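Putative fumarylpyruvate hydrolase (Burkholderia cenocepacia, PDB 4MAQ) is a putative hydrolase of the fumarylacetoacetate hydrolase family, a strand-rich protein whose assembly here contains two subunits. Local coordinates at residues Pro32-Phe37 / Glu198-Asp203; Asp124-Ala129 / Asp137-Phe142; Ala162-Leu167 / Arg174-Leu179. One frame throughout, in Å; residues are numbered along the deposited sequence. Where two conformers were deposited one is given.

Contact 1: Pro32-Phe37 / Glu198-Asp203; sequences PVRRVF and ELKAGD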
loop_
_atom_site.group_PDB
_atom_site.type_symbol
_atom_site.label_atom_id
_atom_site.label_comp_id
_atom_site.label_asym_id
_atom_site.label_seq_id
_atom_site.Cartn_x
_atom_site.Cartn_y
_atom_site.Cartn_z
ATOM N N PRO B 32 8.171 -1.646 -14.142
ATOM C CA PRO B 32 7.218 -2.344 -13.275
ATOM C C PRO B 32 7.273 -1.766 -11.856
ATOM O O PRO B 32 8.356 -1.653 -11.284
ATOM C CB PRO B 32 7.724 -3.805 -13.323
ATOM C CG PRO B 32 9.204 -3.664 -13.465
ATOM C CD PRO B 32 9.432 -2.408 -14.299
ATOM N N VAL B 33 6.121 -1.399 -11.312
ATOM C CA VAL B 33 6.058 -0.736 -10.012
ATOM C C VAL B 33 5.931 -1.766 -8.901
ATOM O O VAL B 33 5.071 -2.664 -8.975
ATOM C CB VAL B 33 4.884 0.273 -9.950
ATOM C CG1 VAL B 33 4.847 0.973 -8.584
ATOM C CG2 VAL B 33 5.001 1.317 -11.051
ATOM N N ARG B 34 6.753 -1.579 -7.864
ATOM C CA ARG B 34 6.807 -2.474 -6.713
ATOM C C ARG B 34 5.998 -1.813 -5.572
ATOM O O ARG B 34 4.808 -2.109 -5.407
ATOM C CB ARG B 34 8.279 -2.818 -6.387
ATOM C CG ARG B 34 8.487 -4.087 -5.577
ATOM C CD ARG B 34 8.035 -4.024 -4.120
ATOM N NE ARG B 34 8.856 -3.084 -3.343
ATOM C CZ ARG B 34 9.307 -3.292 -2.109
ATOM N NH1 ARG B 34 10.066 -2.363 -1.516
ATOM N NH2 ARG B 34 9.041 -4.446 -1.468
ATOM N N ARG B 35 6.616 -0.888 -4.834
ATOM C CA ARG B 35 5.887 -0.058 -3.863
ATOM C C ARG B 35 6.054 1.422 -4.199
ATOM O O ARG B 35 6.924 1.775 -5.004
ATOM C CB ARG B 35 6.363 -0.328 -2.429
ATOM C CG ARG B 35 5.942 -1.674 -1.867
ATOM C CD ARG B 35 6.407 -1.821 -0.422
ATOM N NE ARG B 35 6.363 -3.220 0.004
ATOM C CZ ARG B 35 6.968 -3.694 1.084
ATOM N NH1 ARG B 35 7.557 -2.862 1.961
ATOM N NH2 ARG B 35 6.998 -5.019 1.265
ATOM N N VAL B 36 5.211 2.261 -3.590
ATOM C CA VAL B 36 5.253 3.703 -3.819
ATOM C C VAL B 36 5.359 4.409 -2.467
ATOM O O VAL B 36 4.447 4.279 -1.647
ATOM C CB VAL B 36 4.001 4.194 -4.573
ATOM C CG1 VAL B 36 4.078 5.715 -4.812
ATOM C CG2 VAL B 36 3.844 3.453 -5.889
ATOM N N PHE B 37 6.455 5.142 -2.246
ATOM C CA PHE B 37 6.673 5.858 -0.994
ATOM C C PHE B 37 6.572 7.352 -1.258
ATOM O O PHE B 37 7.086 7.840 -2.283
ATOM C CB PHE B 37 8.068 5.546 -0.452
ATOM C CG PHE B 37 8.337 4.073 -0.302
ATOM C CD1 PHE B 37 7.876 3.398 0.816
ATOM C CD2 PHE B 37 9.038 3.354 -1.272
ATOM C CE1 PHE B 37 8.108 2.042 0.987
ATOM C CE2 PHE B 37 9.274 1.998 -1.097
ATOM C CZ PHE B 37 8.813 1.351 0.029
ATOM N N GLU B 198 13.212 -2.947 3.125
ATOM C CA GLU B 198 14.176 -3.129 2.059
ATOM C C GLU B 198 13.647 -2.416 0.815
ATOM O O GLU B 198 12.556 -2.708 0.339
ATOM C CB GLU B 198 14.417 -4.608 1.751
ATOM C CG GLU B 198 15.546 -4.773 0.753
ATOM C CD GLU B 198 15.687 -6.183 0.234
ATOM O OE1 GLU B 198 14.791 -7.020 0.484
ATOM O OE2 GLU B 198 16.709 -6.446 -0.416
ATOM N N LEU B 199 14.421 -1.475 0.293
ATOM C CA LEU B 199 14.094 -0.842 -0.967
ATOM C C LEU B 199 14.313 -1.848 -2.081
ATOM O O LEU B 199 15.236 -2.673 -2.012
ATOM C CB LEU B 199 14.995 0.366 -1.154
ATOM C CG LEU B 199 14.599 1.439 -2.123
ATOM C CD1 LEU B 199 13.324 2.145 -1.644
ATOM C CD2 LEU B 199 15.757 2.400 -2.339
ATOM N N LYS B 200 13.462 -1.801 -3.102
ATOM C CA LYS B 200 13.546 -2.774 -4.197
ATOM C C LYS B 200 13.532 -2.093 -5.549
ATOM O O LYS B 200 12.902 -1.050 -5.709
ATOM C CB LYS B 200 12.369 -3.760 -4.142
ATOM C CG LYS B 200 12.322 -4.637 -2.898
ATOM C CD LYS B 200 13.408 -5.688 -2.888
ATOM C CE LYS B 200 12.909 -6.929 -2.161
ATOM N NZ LYS B 200 13.928 -8.010 -2.219
ATOM N N ALA B 201 14.205 -2.714 -6.520
ATOM C CA ALA B 201 14.032 -2.335 -7.914
ATOM C C ALA B 201 12.531 -2.340 -8.207
ATOM O O ALA B 201 11.827 -3.283 -7.865
ATOM C CB ALA B 201 14.745 -3.331 -8.814
ATOM N N GLY B 202 12.049 -1.264 -8.805
ATOM C CA GLY B 202 10.633 -1.112 -9.058
ATOM C C GLY B 202 9.951 -0.113 -8.136
ATOM O O GLY B 202 8.844 0.316 -8.429
ATOM N N ASP B 203 10.612 0.280 -7.049
ATOM C CA ASP B 203 10.024 1.287 -6.157
ATOM C C ASP B 203 10.000 2.677 -6.772
ATOM O O ASP B 203 10.894 3.061 -7.538
ATOM C CB ASP B 203 10.738 1.319 -4.801
ATOM C CG ASP B 203 10.437 0.093 -3.966
ATOM O OD1 ASP B 203 9.413 -0.581 -4.267
ATOM O OD2 ASP B 203 11.177 -0.179 -3.004
HETATM O O HOH W 1 10.790 -4.702 0.791
#
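Asp203 OD1 is gripped by two donors: Arg34 NE arrives along its syn lone pair at 2.7 Å, almost straight (170° at the hydrogen), and the backbone N of Arg35 takes its anti lone pair at 2.9 Å. Asp203 OD2 also holds two, Arg34 NH1 at 2.9 Å on the syn side and Lys200 N at 2.8 Å from above the carboxylate plane. Arginine thus meets the acid side-on, the two planes only 22° apart, and four N-H groups satisfy a buried carboxylate that probably stays ionised. Arg34 gets there with CG anti to its backbone N and bends at chi2 and chi3. Lys200 CG covers one guanidinium face, 3.4 Å from Arg34 CZ; Arg35 NE lies over the opposite face, near the rim. That closeness of two cations is plausibly offset by Asp67 of the second subunit, which salt-bridges both arginines. The acid closes a type II beta turn, Lys200 to Asp203, that leads into strand 204-206, the parallel partner of strand 36-39. Glycine suits its third position, since phi is positive (106°) and a side chain on Gly202 would point into Pro32 O, already 3.2 Å from Gly202 CA. Gly202 O accepts Arg34 N from above the carbonyl plane. Phe37 turns its edge to the acid, CE2 3.5 Å from Asp203 OD2, beside Leu199 and helix 186-196.

Contact 2: Asp124-Ala129 / Asp137-Phe142; sequences DLQAEA and DWAKGF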
loop_
_atom_site.group_PDB
_atom_site.type_symbol
_atom_site.label_atom_id
_atom_site.label_comp_id
_atom_site.label_asym_id
_atom_site.label_seq_id
_atom_site.Cartn_x
_atom_site.Cartn_y
_atom_site.Cartn_z
ATOM N N ASP B 124 -10.606 16.303 2.370
ATOM C CA ASP B 124 -11.639 16.192 3.391
ATOM C C ASP B 124 -11.477 14.928 4.236
ATOM O O ASP B 124 -11.530 14.989 5.473
ATOM C CB ASP B 124 -13.058 16.330 2.814
ATOM C CG ASP B 124 -13.295 15.562 1.525
ATOM O OD1 ASP B 124 -12.450 14.748 1.079
ATOM O OD2 ASP B 124 -14.392 15.770 0.959
ATOM N N LEU B 125 -11.250 13.787 3.589
ATOM C CA LEU B 125 -10.974 12.556 4.329
ATOM C C LEU B 125 -9.689 12.687 5.119
ATOM O O LEU B 125 -9.607 12.187 6.248
ATOM C CB LEU B 125 -10.915 11.350 3.398
ATOM C CG LEU B 125 -12.184 11.048 2.608
ATOM C CD1 LEU B 125 -12.045 9.782 1.770
ATOM C CD2 LEU B 125 -13.407 10.979 3.529
ATOM N N GLN B 126 -8.683 13.356 4.554
ATOM C CA GLN B 126 -7.448 13.555 5.316
ATOM C C GLN B 126 -7.650 14.365 6.589
ATOM O O GLN B 126 -7.095 14.021 7.651
ATOM C CB GLN B 126 -6.346 14.212 4.481
ATOM C CG GLN B 126 -4.983 14.119 5.164
ATOM C CD GLN B 126 -3.928 14.896 4.442
ATOM O OE1 GLN B 126 -4.233 15.868 3.756
ATOM N NE2 GLN B 126 -2.678 14.473 4.587
ATOM N N ALA B 127 -8.438 15.433 6.508
ATOM C CA ALA B 127 -8.632 16.255 7.696
ATOM C C ALA B 127 -9.337 15.445 8.796
ATOM O O ALA B 127 -8.996 15.578 9.973
ATOM C CB ALA B 127 -9.403 17.516 7.339
ATOM N N GLU B 128 -10.301 14.605 8.405
ATOM C CA GLU B 128 -10.997 13.726 9.338
ATOM C C GLU B 128 -10.038 12.743 9.983
ATOM O O GLU B 128 -10.068 12.532 11.207
ATOM C CB GLU B 128 -12.127 12.974 8.634
ATOM N N ALA B 129 -9.176 12.142 9.167
ATOM C CA ALA B 129 -8.174 11.218 9.693
ATOM C C ALA B 129 -7.240 11.901 10.696
ATOM O O ALA B 129 -6.908 11.328 11.750
ATOM C CB ALA B 129 -7.362 10.611 8.559
ATOM N N ASP B 137 -4.857 6.178 4.573
ATOM C CA ASP B 137 -4.975 5.420 3.327
ATOM C C ASP B 137 -6.144 5.842 2.459
ATOM O O ASP B 137 -6.000 5.948 1.245
ATOM C CB ASP B 137 -5.080 3.908 3.609
ATOM C CG ASP B 137 -3.981 3.385 4.556
ATOM O OD1 ASP B 137 -3.954 3.783 5.723
ATOM O OD2 ASP B 137 -3.161 2.561 4.122
ATOM N N TRP B 138 -7.313 6.067 3.056
ATOM C CA TRP B 138 -8.421 6.568 2.265
ATOM C C TRP B 138 -8.095 7.934 1.628
ATOM O O TRP B 138 -8.508 8.201 0.501
ATOM C CB TRP B 138 -9.685 6.639 3.114
ATOM C CG TRP B 138 -10.578 5.411 3.122
ATOM C CD1 TRP B 138 -11.893 5.410 3.474
ATOM C CD2 TRP B 138 -10.255 4.036 2.786
ATOM N NE1 TRP B 138 -12.416 4.153 3.369
ATOM C CE2 TRP B 138 -11.444 3.287 2.944
ATOM C CE3 TRP B 138 -9.099 3.372 2.346
ATOM C CZ2 TRP B 138 -11.504 1.909 2.696
ATOM C CZ3 TRP B 138 -9.176 1.993 2.077
ATOM C CH2 TRP B 138 -10.363 1.290 2.265
ATOM N N ALA B 139 -7.375 8.785 2.367
ATOM C CA ALA B 139 -7.037 10.119 1.890
ATOM C C ALA B 139 -5.998 10.086 0.757
ATOM O O ALA B 139 -6.034 10.942 -0.129
ATOM C CB ALA B 139 -6.567 10.992 3.026
ATOM N N LYS B 140 -5.071 9.120 0.808
ATOM C CA LYS B 140 -3.868 9.199 -0.006
ATOM C C LYS B 140 -3.678 8.061 -0.995
ATOM O O LYS B 140 -2.896 8.221 -1.945
ATOM C CB LYS B 140 -2.643 9.218 0.903
ATOM C CG LYS B 140 -2.357 10.580 1.556
ATOM C CD LYS B 140 -2.005 11.687 0.542
ATOM C CE LYS B 140 -1.387 12.890 1.269
ATOM N NZ LYS B 140 -1.061 13.952 0.289
ATOM N N GLY B 141 -4.344 6.922 -0.765
ATOM C CA GLY B 141 -4.050 5.690 -1.513
ATOM C C GLY B 141 -5.183 5.152 -2.342
ATOM O O GLY B 141 -5.284 3.942 -2.598
ATOM N N PHE B 142 -6.028 6.067 -2.790
ATOM C CA PHE B 142 -7.241 5.738 -3.530
ATOM C C PHE B 142 -6.965 5.513 -5.034
ATOM O O PHE B 142 -5.807 5.594 -5.488
ATOM C CB PHE B 142 -8.307 6.833 -3.277
ATOM C CG PHE B 142 -7.860 8.204 -3.701
ATOM C CD1 PHE B 142 -7.122 9.028 -2.822
ATOM C CD2 PHE B 142 -8.115 8.650 -4.998
ATOM C CE1 PHE B 142 -6.695 10.277 -3.243
ATOM C CE2 PHE B 142 -7.663 9.894 -5.421
ATOM C CZ PHE B 142 -6.953 10.712 -4.547
#
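The indole of Trp138 meets the ring of Phe61 of the second subunit with their planes about 20° apart, while the ring of Phe142 has the carbonyl carbon of Ala139 in plane at its edge and touches Leu120 and Arg122 of strand 111-122. The indole leads away from helix 123-132 and the Phe142 ring does not touch it, so the meeting of the two helices falls to smaller groups. Ala139 is its centre: its CB lies 3.5 Å from Gln126 CB and equally close to Gln126 N, and so short a side chain suits a place where the CA atoms of Gln126 and Ala139 come within 4.9 Å. On one flank the branched apolar tip of Leu125 crosses the root of the tryptophan obliquely, CD1 4.2 Å from Trp138 CB. On the other, Gln126, with CG anti to its backbone N and the chain extended beyond, brings NE2 to 3.9 Å from Lys140 CE. This is van der Waals contact with the aliphatic part of the lysine; the amine salt-bridges Asp119 and hydrogen-bonds Thr121. No hydrogen bond crosses between the segments. Gly141 N still bonds to Asp137 O at 2.8 Å, yet Gly141 ends the short helix. Helix 123-132 continues directly from strand 111-122, and helix 137-140 folds back beside that strand's end, Ala139 bonding Arg122 through the backbone, before strand 146-153 begins.

Contact 3: Ala162-Leu167 / Arg174-Leu179; sequences AGRIWL and RQQGDL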
loop_
_atom_site.group_PDB
_atom_site.type_symbol
_atom_site.label_atom_id
_atom_site.label_comp_id
_atom_site.label_asym_id
_atom_site.label_seq_id
_atom_site.Cartn_x
_atom_site.Cartn_y
_atom_site.Cartn_z
ATOM N N ALA B 162 18.407 20.692 -9.053
ATOM C CA ALA B 162 17.989 22.086 -9.127
ATOM C C ALA B 162 17.069 22.207 -10.335
ATOM O O ALA B 162 17.125 21.396 -11.275
ATOM C CB ALA B 162 19.203 23.039 -9.244
ATOM N N GLY B 163 16.215 23.217 -10.301
ATOM C CA GLY B 163 15.387 23.538 -11.449
ATOM C C GLY B 163 13.904 23.646 -11.107
ATOM O O GLY B 163 13.445 23.172 -10.050
ATOM N N ARG B 164 13.163 24.262 -12.026
ATOM C CA ARG B 164 11.754 24.560 -11.822
ATOM C C ARG B 164 10.887 23.300 -11.732
ATOM O O ARG B 164 11.011 22.375 -12.555
ATOM C CB ARG B 164 11.241 25.458 -12.952
ATOM C CG ARG B 164 9.802 25.944 -12.774
ATOM C CD ARG B 164 9.313 26.761 -13.973
ATOM N NE ARG B 164 9.620 26.098 -15.238
ATOM C CZ ARG B 164 8.812 26.068 -16.293
ATOM N NH1 ARG B 164 7.617 26.653 -16.241
ATOM N NH2 ARG B 164 9.188 25.441 -17.399
ATOM N N ILE B 165 10.008 23.283 -10.723
ATOM C CA ILE B 165 8.971 22.259 -10.549
ATOM C C ILE B 165 7.673 23.048 -10.410
ATOM O O ILE B 165 7.585 23.987 -9.596
ATOM C CB ILE B 165 9.252 21.329 -9.335
ATOM C CG1 ILE B 165 8.040 20.435 -9.050
ATOM C CG2 ILE B 165 9.691 22.101 -8.075
ATOM C CD1 ILE B 165 8.322 19.226 -8.173
ATOM N N TRP B 166 6.671 22.727 -11.229
ATOM C CA TRP B 166 5.521 23.620 -11.338
ATOM C C TRP B 166 4.259 22.845 -11.692
ATOM O O TRP B 166 4.304 21.733 -12.247
ATOM C CB TRP B 166 5.810 24.722 -12.391
ATOM C CG TRP B 166 5.963 24.141 -13.777
ATOM C CD1 TRP B 166 7.096 23.580 -14.327
ATOM C CD2 TRP B 166 4.933 24.027 -14.766
ATOM N NE1 TRP B 166 6.818 23.119 -15.601
ATOM C CE2 TRP B 166 5.505 23.390 -15.894
ATOM C CE3 TRP B 166 3.580 24.415 -14.814
ATOM C CZ2 TRP B 166 4.769 23.117 -17.059
ATOM C CZ3 TRP B 166 2.841 24.131 -15.981
ATOM C CH2 TRP B 166 3.441 23.487 -17.083
ATOM N N LEU B 167 3.125 23.468 -11.395
ATOM C CA LEU B 167 1.840 22.912 -11.766
ATOM C C LEU B 167 0.875 24.076 -12.006
ATOM O O LEU B 167 0.885 25.060 -11.261
ATOM C CB LEU B 167 1.315 21.972 -10.661
ATOM C CG LEU B 167 -0.086 21.359 -10.842
ATOM C CD1 LEU B 167 -0.169 20.041 -10.091
ATOM C CD2 LEU B 167 -1.217 22.284 -10.391
ATOM N N ARG B 174 -0.374 27.345 -10.120
ATOM C CA ARG B 174 -0.777 27.140 -8.731
ATOM C C ARG B 174 0.405 26.757 -7.863
ATOM O O ARG B 174 0.410 27.065 -6.665
ATOM C CB ARG B 174 -1.873 26.058 -8.627
ATOM C CG ARG B 174 -3.133 26.259 -9.474
ATOM C CD ARG B 174 -4.058 27.333 -8.919
ATOM N NE ARG B 174 -5.089 27.764 -9.887
ATOM C CZ ARG B 174 -6.314 27.233 -10.018
ATOM N NH1 ARG B 174 -6.711 26.212 -9.245
ATOM N NH2 ARG B 174 -7.150 27.725 -10.936
ATOM N N GLN B 175 1.395 26.069 -8.435
ATOM C CA GLN B 175 2.610 25.729 -7.678
ATOM C C GLN B 175 3.812 26.042 -8.524
ATOM O O GLN B 175 3.809 25.768 -9.725
ATOM C CB GLN B 175 2.648 24.232 -7.311
ATOM C CG GLN B 175 1.447 23.761 -6.493
ATOM C CD GLN B 175 1.662 22.363 -5.953
ATOM O OE1 GLN B 175 1.156 21.384 -6.516
ATOM N NE2 GLN B 175 2.447 22.254 -4.895
ATOM N N GLN B 176 4.851 26.608 -7.915
ATOM C CA GLN B 176 6.097 26.848 -8.622
ATOM C C GLN B 176 7.191 26.941 -7.579
ATOM O O GLN B 176 7.186 27.828 -6.722
ATOM C CB GLN B 176 6.029 28.134 -9.455
ATOM C CG GLN B 176 7.211 28.404 -10.366
ATOM C CD GLN B 176 6.922 29.581 -11.259
ATOM O OE1 GLN B 176 6.436 29.412 -12.376
ATOM N NE2 GLN B 176 7.178 30.788 -10.757
ATOM N N GLY B 177 8.123 26.012 -7.644
ATOM C CA GLY B 177 9.251 26.034 -6.765
ATOM C C GLY B 177 10.478 25.521 -7.478
ATOM O O GLY B 177 10.521 25.470 -8.709
ATOM N N ASP B 178 11.500 25.166 -6.703
ATOM C CA ASP B 178 12.742 24.682 -7.284
ATOM C C ASP B 178 13.159 23.431 -6.538
ATOM O O ASP B 178 13.017 23.360 -5.316
ATOM C CB ASP B 178 13.839 25.745 -7.222
ATOM C CG ASP B 178 15.009 25.414 -8.122
ATOM O OD1 ASP B 178 15.835 24.560 -7.729
ATOM O OD2 ASP B 178 15.105 25.986 -9.227
ATOM N N LEU B 179 13.661 22.430 -7.263
ATOM C CA LEU B 179 14.140 21.196 -6.635
ATOM C C LEU B 179 15.165 21.453 -5.535
ATOM O O LEU B 179 15.276 20.658 -4.610
ATOM C CB LEU B 179 14.754 20.249 -7.666
ATOM C CG LEU B 179 13.889 19.738 -8.814
ATOM C CD1 LEU B 179 14.761 18.849 -9.671
ATOM C CD2 LEU B 179 12.650 19.005 -8.273
#
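The tight side of this strand pair carries Ile165, Leu167 and Gln175, turned inward against strands 221-226 and 85-95. Ile165 CG2 takes the crowded position between backbone N and carbonyl carbon and packs on the Gly177 backbone, 3.5 Å from Gly177 O. Leu167 and Gln175 run side by side, CD1 of Leu167 4.0 Å from Gln175 OE1, an oxygen buried but satisfied by Ile89 N and His87. The other face is looser and more exposed: it carries Arg164 and Gln176, whose long polar chains suit solvent. Arg164, bent at chi3, lays its guanidinium over the Trp166 ring, NH1 3.6 Å above the ring plane and offset toward the rim, and makes a salt bridge with Asp227. Where the hairpin strands open, at Ala162-Gly163, Asp178, CG anti to its backbone N, accepts Gly163 N on OD1 at 2.9 Å, with 170° at the hydrogen. Paired backbone bonds link Ile165 with Gly177. Toward the turn, Leu167 O accepts two donors, Arg174 N at 2.8 Å and Gln175 N at 3.0 Å, the signature of a classic beta bulge in an antiparallel beta hairpin, whose second strand is outermost in its sheet within this chain.

Contact 1 is the most buried and the most ionic, a carboxylate and arginine joining residues far apart in sequence; contacts 2 and 3 are partly buried and join neighbours in the chain. Backbone bonding dominates contact 3, whose hairpin belongs to the five-stranded sheet, whereas contact 2 is a meeting of two helices by van der Waals packing, with no hydrogen bond between the segments. Contacts 1 and 2 both reach the second subunit, the former with salt bridges among its links, the latter with a ring contact and an aspartate hydrogen bond; contact 3 touches no other chain. Contacts 1 and 3 lie on opposite sides of the chain's centre, their own centres about 25 Å apart.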